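Long-range contact in cAMP factor (Mobiluncus curtisii, PDB 6JLC), which probably acts as a secreted pore-forming toxin that contributes to the co-haemolytic reaction for which CAMP factors are named: residues K145-N159 / W196-I210. Residues are numbered along the deposited sequence; the frame is centred on the assembly and turned at random.
Sequences KSTDTATIYVKDLLN and WFKAKATVAECDAAI
K155 and W196 show how one lysine can tie helix 152-173 to the C-terminal end of helix 179-197 and the turn after it. The ammonium of K155 donates to two backbone carbonyls, NZ lying 2.8 Å from W196 O and 2.9 Å from K198 O, and in both bonds it stands above the carbonyl plane. The bend at chi2 (-67°) sends the chain toward C206, with CE against SG, and the bend at chi4 (74°) then turns NZ onto the two carbonyls. K198 O also accepts from A201 N, which arrives from the opposite face and closes a type I turn. Further backbone bonds join the segments: A150 N meets A201 O almost straight at 2.9 Å and V203 N donates to D148 O, and these two, flanking T149 and T202, make a single beta bridge. A third runs from A204 N to S146 O. Helix 203-222 is capped by a capping box, E205 N donating to T202 OG1 and T202 N to E205 OE1.

These links lie at one end of the three-helix bundle in the C-terminal part of this CAMP-factor chain, where helices 152-173 and 203-222 begin and helix 179-197 ends; segments 152-159 and 203-210 run nearly parallel, 13° apart. L158, from helix 152-173, enters as a knob a hole lined by W196 of helix 179-197 and C206, A209 and I210 of helix 203-222: CD2 touches W196 CB at 3.7 Å, and CD1 meets I210 CG1 at the same distance. V154 CG1 leans on C206 CB. The N159 amide stacks over one face of the W196 indole, the planes 18° apart, with ND2 offset toward the rim. A water accepts from W196 NE1 and donates to D156 OD1.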
ATOM      1  N   LYS A 145      18.736  -4.845   9.982  1.00 30.86           N
ATOM      2  CA  LYS A 145      20.140  -4.534   9.751  1.00 33.07           C
ATOM      3  C   LYS A 145      20.394  -4.505   8.252  1.00 28.51           C
ATOM      4  O   LYS A 145      19.715  -5.185   7.475  1.00 27.32           O
ATOM      5  CB  LYS A 145      21.063  -5.563  10.407  1.00 34.96           C
ATOM      6  CG  LYS A 145      20.964  -5.664  11.917  1.00 41.56           C
ATOM      7  CD  LYS A 145      21.858  -6.785  12.424  1.00 51.93           C
ATOM      8  CE  LYS A 145      21.812  -6.904  13.930  1.00 62.95           C
ATOM      9  NZ  LYS A 145      20.409  -6.859  14.422  1.00 66.48           N
ATOM     10  N   SER A 146      21.382  -3.714   7.839  1.00 26.75           N
ATOM     11  CA  SER A 146      21.701  -3.679   6.419  1.00 27.26           C
ATOM     12  C   SER A 146      22.142  -5.046   5.901  1.00 29.54           C
ATOM     13  O   SER A 146      22.027  -5.303   4.697  1.00 26.97           O
ATOM     14  CB  SER A 146      22.780  -2.636   6.143  1.00 28.42           C
ATOM     15  OG  SER A 146      23.989  -2.997   6.773  1.00 30.09           O
ATOM     16  N   THR A 147      22.602  -5.941   6.789  1.00 27.90           N
ATOM     17  CA  THR A 147      23.005  -7.292   6.400  1.00 28.67           C
ATOM     18  C   THR A 147      21.839  -8.277   6.349  1.00 33.98           C
ATOM     19  O   THR A 147      22.032  -9.406   5.882  1.00 31.10           O
ATOM     20  CB  THR A 147      24.063  -7.827   7.370  1.00 29.94           C
ATOM     21  OG1 THR A 147      23.619  -7.598   8.709  1.00 30.77           O
ATOM     22  CG2 THR A 147      25.380  -7.111   7.170  1.00 31.59           C
ATOM     23  N   ASP A 148      20.657  -7.902   6.841  1.00 30.89           N
ATOM     24  CA  ASP A 148      19.504  -8.783   6.775  1.00 31.18           C
ATOM     25  C   ASP A 148      19.012  -8.927   5.336  1.00 34.54           C
ATOM     26  O   ASP A 148      19.286  -8.094   4.467  1.00 30.91           O
ATOM     27  CB  ASP A 148      18.353  -8.262   7.636  1.00 26.74           C
ATOM     28  CG  ASP A 148      18.608  -8.407   9.117  1.00 35.92           C
ATOM     29  OD1 ASP A 148      19.481  -9.214   9.510  1.00 35.40           O
ATOM     30  OD2 ASP A 148      17.927  -7.699   9.881  1.00 39.11           O
ATOM     31  N   THR A 149      18.276 -10.004   5.090  1.00 35.02           N
ATOM     32  CA  THR A 149      17.644 -10.186   3.790  1.00 32.47           C
ATOM     33  C   THR A 149      16.579  -9.122   3.592  1.00 31.77           C
ATOM     34  O   THR A 149      15.784  -8.845   4.499  1.00 31.67           O
ATOM     35  CB  THR A 149      17.023 -11.580   3.681  1.00 39.31           C
ATOM     36  OG1 THR A 149      18.039 -12.554   3.920  1.00 37.08           O
ATOM     37  CG2 THR A 149      16.441 -11.811   2.280  1.00 35.49           C
ATOM     38  N   ALA A 150      16.573  -8.505   2.411  1.00 27.82           N
ATOM     39  CA  ALA A 150      15.579  -7.480   2.137  1.00 26.88           C
ATOM     40  C   ALA A 150      14.184  -8.079   2.228  1.00 31.25           C
ATOM     41  O   ALA A 150      13.932  -9.179   1.721  1.00 32.90           O
ATOM     42  CB  ALA A 150      15.819  -6.873   0.752  1.00 27.30           C
ATOM     43  N   THR A 151      13.293  -7.388   2.936  1.00 30.61           N
ATOM     44  CA  THR A 151      11.889  -7.752   2.918  1.00 29.90           C
ATOM     45  C   THR A 151      11.279  -7.336   1.581  1.00 36.13           C
ATOM     46  O   THR A 151      11.897  -6.636   0.774  1.00 34.25           O
ATOM     47  CB  THR A 151      11.150  -7.072   4.063  1.00 29.67           C
ATOM     48  OG1 THR A 151      11.253  -5.647   3.890  1.00 33.57           O
ATOM     49  CG2 THR A 151      11.756  -7.473   5.416  1.00 26.65           C
ATOM     50  N   ILE A 152      10.037  -7.761   1.345  1.00 37.24           N
ATOM     51  CA  ILE A 152       9.366  -7.313   0.126  1.00 35.44           C
ATOM     52  C   ILE A 152       9.134  -5.806   0.158  1.00 29.10           C
ATOM     53  O   ILE A 152       9.038  -5.165  -0.894  1.00 30.15           O
ATOM     54  CB  ILE A 152       8.046  -8.073  -0.075  1.00 41.89           C
ATOM     55  CG1 ILE A 152       7.076  -7.637   1.001  1.00 49.09           C
ATOM     56  CG2 ILE A 152       8.264  -9.572  -0.028  1.00 45.57           C
ATOM     57  CD1 ILE A 152       5.771  -7.400   0.461  1.00 57.00           C
ATOM     58  N   TYR A 153       9.050  -5.209   1.353  1.00 26.69           N
ATOM     59  CA  TYR A 153       8.854  -3.764   1.444  1.00 28.62           C
ATOM     60  C   TYR A 153      10.090  -3.007   0.965  1.00 29.60           C
ATOM     61  O   TYR A 153       9.968  -1.996   0.267  1.00 29.10           O
ATOM     62  CB  TYR A 153       8.472  -3.382   2.878  1.00 28.95           C
ATOM     63  CG  TYR A 153       7.360  -4.295   3.327  1.00 30.00           C
ATOM     64  CD1 TYR A 153       6.044  -4.021   2.978  1.00 36.22           C
ATOM     65  CD2 TYR A 153       7.635  -5.480   4.003  1.00 34.17           C
ATOM     66  CE1 TYR A 153       5.020  -4.887   3.336  1.00 34.82           C
ATOM     67  CE2 TYR A 153       6.620  -6.350   4.358  1.00 37.37           C
ATOM     68  CZ  TYR A 153       5.315  -6.044   4.027  1.00 38.55           C
ATOM     69  OH  TYR A 153       4.299  -6.905   4.391  1.00 36.32           O
ATOM     70  N   VAL A 154      11.283  -3.501   1.304  1.00 27.18           N
ATOM     71  CA  VAL A 154      12.516  -2.901   0.793  1.00 30.71           C
ATOM     72  C   VAL A 154      12.648  -3.158  -0.706  1.00 26.78           C
ATOM     73  O   VAL A 154      13.026  -2.264  -1.473  1.00 29.03           O
ATOM     74  CB  VAL A 154      13.733  -3.441   1.576  1.00 28.38           C
ATOM     75  CG1 VAL A 154      15.050  -2.993   0.918  1.00 28.38           C
ATOM     76  CG2 VAL A 154      13.694  -2.957   3.015  1.00 28.17           C
ATOM     77  N   LYS A 155      12.366  -4.391  -1.136  1.00 26.22           N
ATOM     78  CA  LYS A 155      12.359  -4.720  -2.562  1.00 30.54           C
ATOM     79  C   LYS A 155      11.387  -3.841  -3.338  1.00 36.39           C
ATOM     80  O   LYS A 155      11.654  -3.494  -4.497  1.00 30.13           O
ATOM     81  CB  LYS A 155      11.998  -6.194  -2.758  1.00 31.77           C
ATOM     82  CG  LYS A 155      13.164  -7.163  -2.572  1.00 36.60           C
ATOM     83  CD  LYS A 155      14.210  -6.979  -3.665  1.00 33.08           C
ATOM     84  CE  LYS A 155      15.375  -7.963  -3.531  1.00 35.86           C
ATOM     85  NZ  LYS A 155      14.953  -9.329  -3.950  1.00 32.26           N
ATOM     86  N   ASP A 156      10.252  -3.476  -2.730  1.00 29.50           N
ATOM     87  CA  ASP A 156       9.315  -2.594  -3.418  1.00 29.54           C
ATOM     88  C   ASP A 156       9.887  -1.192  -3.594  1.00 31.37           C
ATOM     89  O   ASP A 156       9.600  -0.538  -4.601  1.00 31.05           O
ATOM     90  CB  ASP A 156       7.978  -2.557  -2.672  1.00 36.01           C
ATOM     91  CG  ASP A 156       7.214  -3.893  -2.766  1.00 48.21           C
ATOM     92  OD1 ASP A 156       7.446  -4.652  -3.732  1.00 48.21           O
ATOM     93  OD2 ASP A 156       6.387  -4.194  -1.874  1.00 45.42           O
ATOM     94  N   LEU A 157      10.700  -0.713  -2.644  1.00 30.43           N
ATOM     95  CA  LEU A 157      11.372   0.576  -2.828  1.00 27.82           C
ATOM     96  C   LEU A 157      12.353   0.523  -4.001  1.00 31.55           C
ATOM     97  O   LEU A 157      12.455   1.474  -4.786  1.00 26.70           O
ATOM     98  CB  LEU A 157      12.095   0.975  -1.539  1.00 29.07           C
ATOM     99  CG  LEU A 157      12.697   2.383  -1.494  1.00 30.41           C
ATOM    100  CD1 LEU A 157      11.613   3.443  -1.593  1.00 34.42           C
ATOM    101  CD2 LEU A 157      13.533   2.581  -0.229  1.00 34.35           C
ATOM    102  N   LEU A 158      13.039  -0.587  -4.177  1.00 27.76           N
ATOM    103  CA  LEU A 158      13.953  -0.771  -5.287  1.00 23.91           C
ATOM    104  C   LEU A 158      13.160  -0.828  -6.598  1.00 22.98           C
ATOM    105  O   LEU A 158      13.516  -0.244  -7.570  1.00 25.83           O
ATOM    106  CB  LEU A 158      14.759  -2.023  -5.112  1.00 24.65           C
ATOM    107  CG  LEU A 158      15.611  -2.455  -6.273  1.00 26.62           C
ATOM    108  CD1 LEU A 158      16.469  -1.331  -6.789  1.00 28.59           C
ATOM    109  CD2 LEU A 158      16.422  -3.666  -5.964  1.00 26.18           C
ATOM    110  N   ASN A 159      12.057  -1.537  -6.570  1.00 24.99           N
ATOM    111  CA  ASN A 159      11.214  -1.639  -7.743  1.00 26.43           C
ATOM    112  C   ASN A 159      10.679  -0.296  -8.140  1.00 29.31           C
ATOM    113  O   ASN A 159      10.610   0.018  -9.277  1.00 29.44           O
ATOM    114  CB  ASN A 159      10.099  -2.644  -7.561  1.00 29.29           C
ATOM    115  CG  ASN A 159       9.653  -3.250  -8.870  1.00 42.11           C
ATOM    116  OD1 ASN A 159       8.526  -3.627  -9.047  1.00 51.97           O
ATOM    117  ND2 ASN A 159      10.549  -3.328  -9.770  1.00 41.43           N
ATOM    118  N   TRP A 196      16.976  -6.845  -7.710  1.00 31.41           N
ATOM    119  CA  TRP A 196      15.574  -6.984  -7.330  1.00 31.51           C
ATOM    120  C   TRP A 196      15.098  -8.431  -7.438  1.00 37.34           C
ATOM    121  O   TRP A 196      14.273  -8.882  -6.635  1.00 31.52           O
ATOM    122  CB  TRP A 196      14.711  -6.078  -8.200  1.00 32.76           C
ATOM    123  CG  TRP A 196      13.254  -6.148  -7.887  1.00 31.93           C
ATOM    124  CD1 TRP A 196      12.594  -5.502  -6.880  1.00 32.40           C
ATOM    125  CD2 TRP A 196      12.272  -6.910  -8.588  1.00 33.70           C
ATOM    126  NE1 TRP A 196      11.256  -5.811  -6.922  1.00 33.37           N
ATOM    127  CE2 TRP A 196      11.035  -6.673  -7.964  1.00 37.64           C
ATOM    128  CE3 TRP A 196      12.317  -7.762  -9.691  1.00 40.10           C
ATOM    129  CZ2 TRP A 196       9.856  -7.267  -8.398  1.00 44.77           C
ATOM    130  CZ3 TRP A 196      11.148  -8.347 -10.120  1.00 38.72           C
ATOM    131  CH2 TRP A 196       9.935  -8.098  -9.478  1.00 46.72           C
ATOM    132  N   PHE A 197      15.600  -9.169  -8.426  1.00 36.54           N
ATOM    133  CA  PHE A 197      15.172 -10.550  -8.601  1.00 41.43           C
ATOM    134  C   PHE A 197      15.897 -11.517  -7.673  1.00 45.30           C
ATOM    135  O   PHE A 197      15.394 -12.625  -7.450  1.00 45.80           O
ATOM    136  CB  PHE A 197      15.383 -10.978 -10.053  1.00 51.52           C
ATOM    137  CG  PHE A 197      14.145 -10.862 -10.910  1.00 65.54           C
ATOM    138  CD1 PHE A 197      13.178 -11.859 -10.900  1.00 71.21           C
ATOM    139  CD2 PHE A 197      13.941  -9.747 -11.718  1.00 63.78           C
ATOM    140  CE1 PHE A 197      12.041 -11.755 -11.695  1.00 69.32           C
ATOM    141  CE2 PHE A 197      12.816  -9.645 -12.521  1.00 62.62           C
ATOM    142  CZ  PHE A 197      11.858 -10.644 -12.501  1.00 64.07           C
ATOM    143  N   LYS A 198      17.056 -11.130  -7.135  1.00 45.87           N
ATOM    144  CA  LYS A 198      17.852 -12.022  -6.293  1.00 50.11           C
ATOM    145  C   LYS A 198      17.152 -12.210  -4.955  1.00 50.50           C
ATOM    146  O   LYS A 198      17.071 -11.274  -4.153  1.00 44.05           O
ATOM    147  CB  LYS A 198      19.260 -11.464  -6.104  1.00 45.05           C
ATOM    148  CG  LYS A 198      20.014 -12.130  -4.966  1.00 50.42           C
ATOM    149  CD  LYS A 198      21.494 -12.252  -5.225  1.00 53.83           C
ATOM    150  CE  LYS A 198      22.224 -10.987  -4.850  1.00 60.51           C
ATOM    151  NZ  LYS A 198      23.672 -11.250  -4.602  1.00 63.86           N
ATOM    152  N   ALA A 199      16.651 -13.424  -4.706  1.00 48.42           N
ATOM    153  CA  ALA A 199      15.805 -13.661  -3.538  1.00 46.10           C
ATOM    154  C   ALA A 199      16.545 -13.428  -2.229  1.00 39.32           C
ATOM    155  O   ALA A 199      15.915 -13.109  -1.214  1.00 48.72           O
ATOM    156  CB  ALA A 199      15.251 -15.084  -3.571  1.00 53.61           C
ATOM    157  N   LYS A 200      17.867 -13.584  -2.222  1.00 36.14           N
ATOM    158  CA  LYS A 200      18.657 -13.440  -1.009  1.00 47.29           C
ATOM    159  C   LYS A 200      19.391 -12.109  -0.949  1.00 45.21           C
ATOM    160  O   LYS A 200      20.327 -11.961  -0.154  1.00 38.99           O
ATOM    161  CB  LYS A 200      19.647 -14.600  -0.884  1.00 52.03           C
ATOM    162  CG  LYS A 200      18.996 -15.930  -0.523  1.00 59.82           C
ATOM    163  CD  LYS A 200      18.430 -15.917   0.895  1.00 62.18           C
ATOM    164  CE  LYS A 200      16.908 -16.010   0.890  1.00 66.70           C
ATOM    165  NZ  LYS A 200      16.356 -16.298   2.246  1.00 69.24           N
ATOM    166  N   ALA A 201      18.999 -11.146  -1.784  1.00 45.45           N
ATOM    167  CA  ALA A 201      19.597  -9.820  -1.726  1.00 43.61           C
ATOM    168  C   ALA A 201      19.410  -9.221  -0.341  1.00 32.43           C
ATOM    169  O   ALA A 201      18.337  -9.332   0.259  1.00 32.69           O
ATOM    170  CB  ALA A 201      18.973  -8.904  -2.780  1.00 41.37           C
ATOM    171  N   THR A 202      20.462  -8.585   0.167  1.00 32.06           N
ATOM    172  CA  THR A 202      20.384  -7.922   1.458  1.00 32.45           C
ATOM    173  C   THR A 202      19.772  -6.536   1.311  1.00 29.60           C
ATOM    174  O   THR A 202      19.707  -5.968   0.220  1.00 27.65           O
ATOM    175  CB  THR A 202      21.763  -7.767   2.087  1.00 35.43           C
ATOM    176  OG1 THR A 202      22.583  -6.974   1.217  1.00 36.65           O
ATOM    177  CG2 THR A 202      22.412  -9.133   2.327  1.00 39.79           C
ATOM    178  N   VAL A 203      19.335  -5.988   2.449  1.00 29.78           N
ATOM    179  CA  VAL A 203      18.908  -4.590   2.489  1.00 28.13           C
ATOM    180  C   VAL A 203      19.967  -3.701   1.856  1.00 28.78           C
ATOM    181  O   VAL A 203      19.672  -2.865   0.995  1.00 25.58           O
ATOM    182  CB  VAL A 203      18.609  -4.166   3.936  1.00 27.02           C
ATOM    183  CG1 VAL A 203      18.363  -2.657   4.016  1.00 23.67           C
ATOM    184  CG2 VAL A 203      17.407  -4.958   4.467  1.00 27.77           C
ATOM    185  N   ALA A 204      21.224  -3.895   2.254  1.00 27.64           N
ATOM    186  CA  ALA A 204      22.306  -3.059   1.743  1.00 30.27           C
ATOM    187  C   ALA A 204      22.448  -3.185   0.231  1.00 26.98           C
ATOM    188  O   ALA A 204      22.745  -2.197  -0.454  1.00 27.16           O
ATOM    189  CB  ALA A 204      23.621  -3.429   2.426  1.00 30.50           C
ATOM    190  N   GLU A 205      22.284  -4.394  -0.306  1.00 28.41           N
ATOM    191  CA  GLU A 205      22.385  -4.550  -1.754  1.00 30.43           C
ATOM    192  C   GLU A 205      21.268  -3.791  -2.465  1.00 30.52           C
ATOM    193  O   GLU A 205      21.479  -3.231  -3.545  1.00 25.69           O
ATOM    194  CB  GLU A 205      22.350  -6.030  -2.150  1.00 36.05           C
ATOM    195  CG  GLU A 205      23.613  -6.834  -1.834  1.00 35.46           C
ATOM    196  CD  GLU A 205      23.439  -8.314  -2.143  1.00 47.78           C
ATOM    197  OE1 GLU A 205      22.718  -9.008  -1.394  1.00 50.99           O
ATOM    198  OE2 GLU A 205      24.008  -8.789  -3.150  1.00 56.40           O
ATOM    199  N   CYS A 206      20.070  -3.767  -1.876  1.00 26.45           N
ATOM    200  CA  CYS A 206      18.968  -3.028  -2.486  1.00 30.24           C
ATOM    201  C   CYS A 206      19.212  -1.523  -2.407  1.00 23.92           C
ATOM    202  O   CYS A 206      19.034  -0.806  -3.402  1.00 27.92           O
ATOM    203  CB  CYS A 206      17.646  -3.407  -1.808  1.00 27.52           C
ATOM    204  SG  CYS A 206      17.150  -5.126  -2.097  1.00 30.47           S
ATOM    205  N   ASP A 207      19.628  -1.027  -1.231  1.00 23.66           N
ATOM    206  CA  ASP A 207      19.944   0.396  -1.085  1.00 25.03           C
ATOM    207  C   ASP A 207      21.054   0.821  -2.039  1.00 26.27           C
ATOM    208  O   ASP A 207      21.000   1.908  -2.623  1.00 25.32           O
ATOM    209  CB  ASP A 207      20.364   0.715   0.355  1.00 26.53           C
ATOM    210  CG  ASP A 207      19.216   0.615   1.351  1.00 34.54           C
ATOM    211  OD1 ASP A 207      18.038   0.707   0.937  1.00 35.46           O
ATOM    212  OD2 ASP A 207      19.506   0.450   2.552  1.00 30.93           O
ATOM    213  N   ALA A 208      22.088  -0.012  -2.187  1.00 30.45           N
ATOM    214  CA  ALA A 208      23.170   0.322  -3.114  1.00 29.63           C
ATOM    215  C   ALA A 208      22.676   0.360  -4.556  1.00 29.52           C
ATOM    216  O   ALA A 208      23.099   1.222  -5.338  1.00 30.48           O
ATOM    217  CB  ALA A 208      24.313  -0.683  -2.974  1.00 34.17           C
ATOM    218  N   ALA A 209      21.802  -0.572  -4.932  1.00 26.81           N
ATOM    219  CA  ALA A 209      21.259  -0.566  -6.288  1.00 27.40           C
ATOM    220  C   ALA A 209      20.460   0.706  -6.556  1.00 30.62           C
ATOM    221  O   ALA A 209      20.554   1.291  -7.643  1.00 29.97           O
ATOM    222  CB  ALA A 209      20.391  -1.801  -6.515  1.00 26.64           C
ATOM    223  N   ILE A 210      19.659   1.143  -5.579  1.00 28.60           N
ATOM    224  CA  ILE A 210      18.925   2.398  -5.734  1.00 28.04           C
ATOM    225  C   ILE A 210      19.895   3.557  -5.934  1.00 27.77           C
ATOM    226  O   ILE A 210      19.742   4.373  -6.855  1.00 26.91           O
ATOM    227  CB  ILE A 210      18.001   2.637  -4.525  1.00 27.43           C
ATOM    228  CG1 ILE A 210      16.846   1.625  -4.521  1.00 25.11           C
ATOM    229  CG2 ILE A 210      17.495   4.096  -4.519  1.00 29.41           C
ATOM    230  CD1 ILE A 210      16.148   1.507  -3.150  1.00 26.35           C
TER
HETATM  231  O   HOH W   1      15.830 -10.130  -0.902  1.00 45.72           O
HETATM  232  O   HOH W   2       9.050  -6.105  -5.148  1.00 44.16           O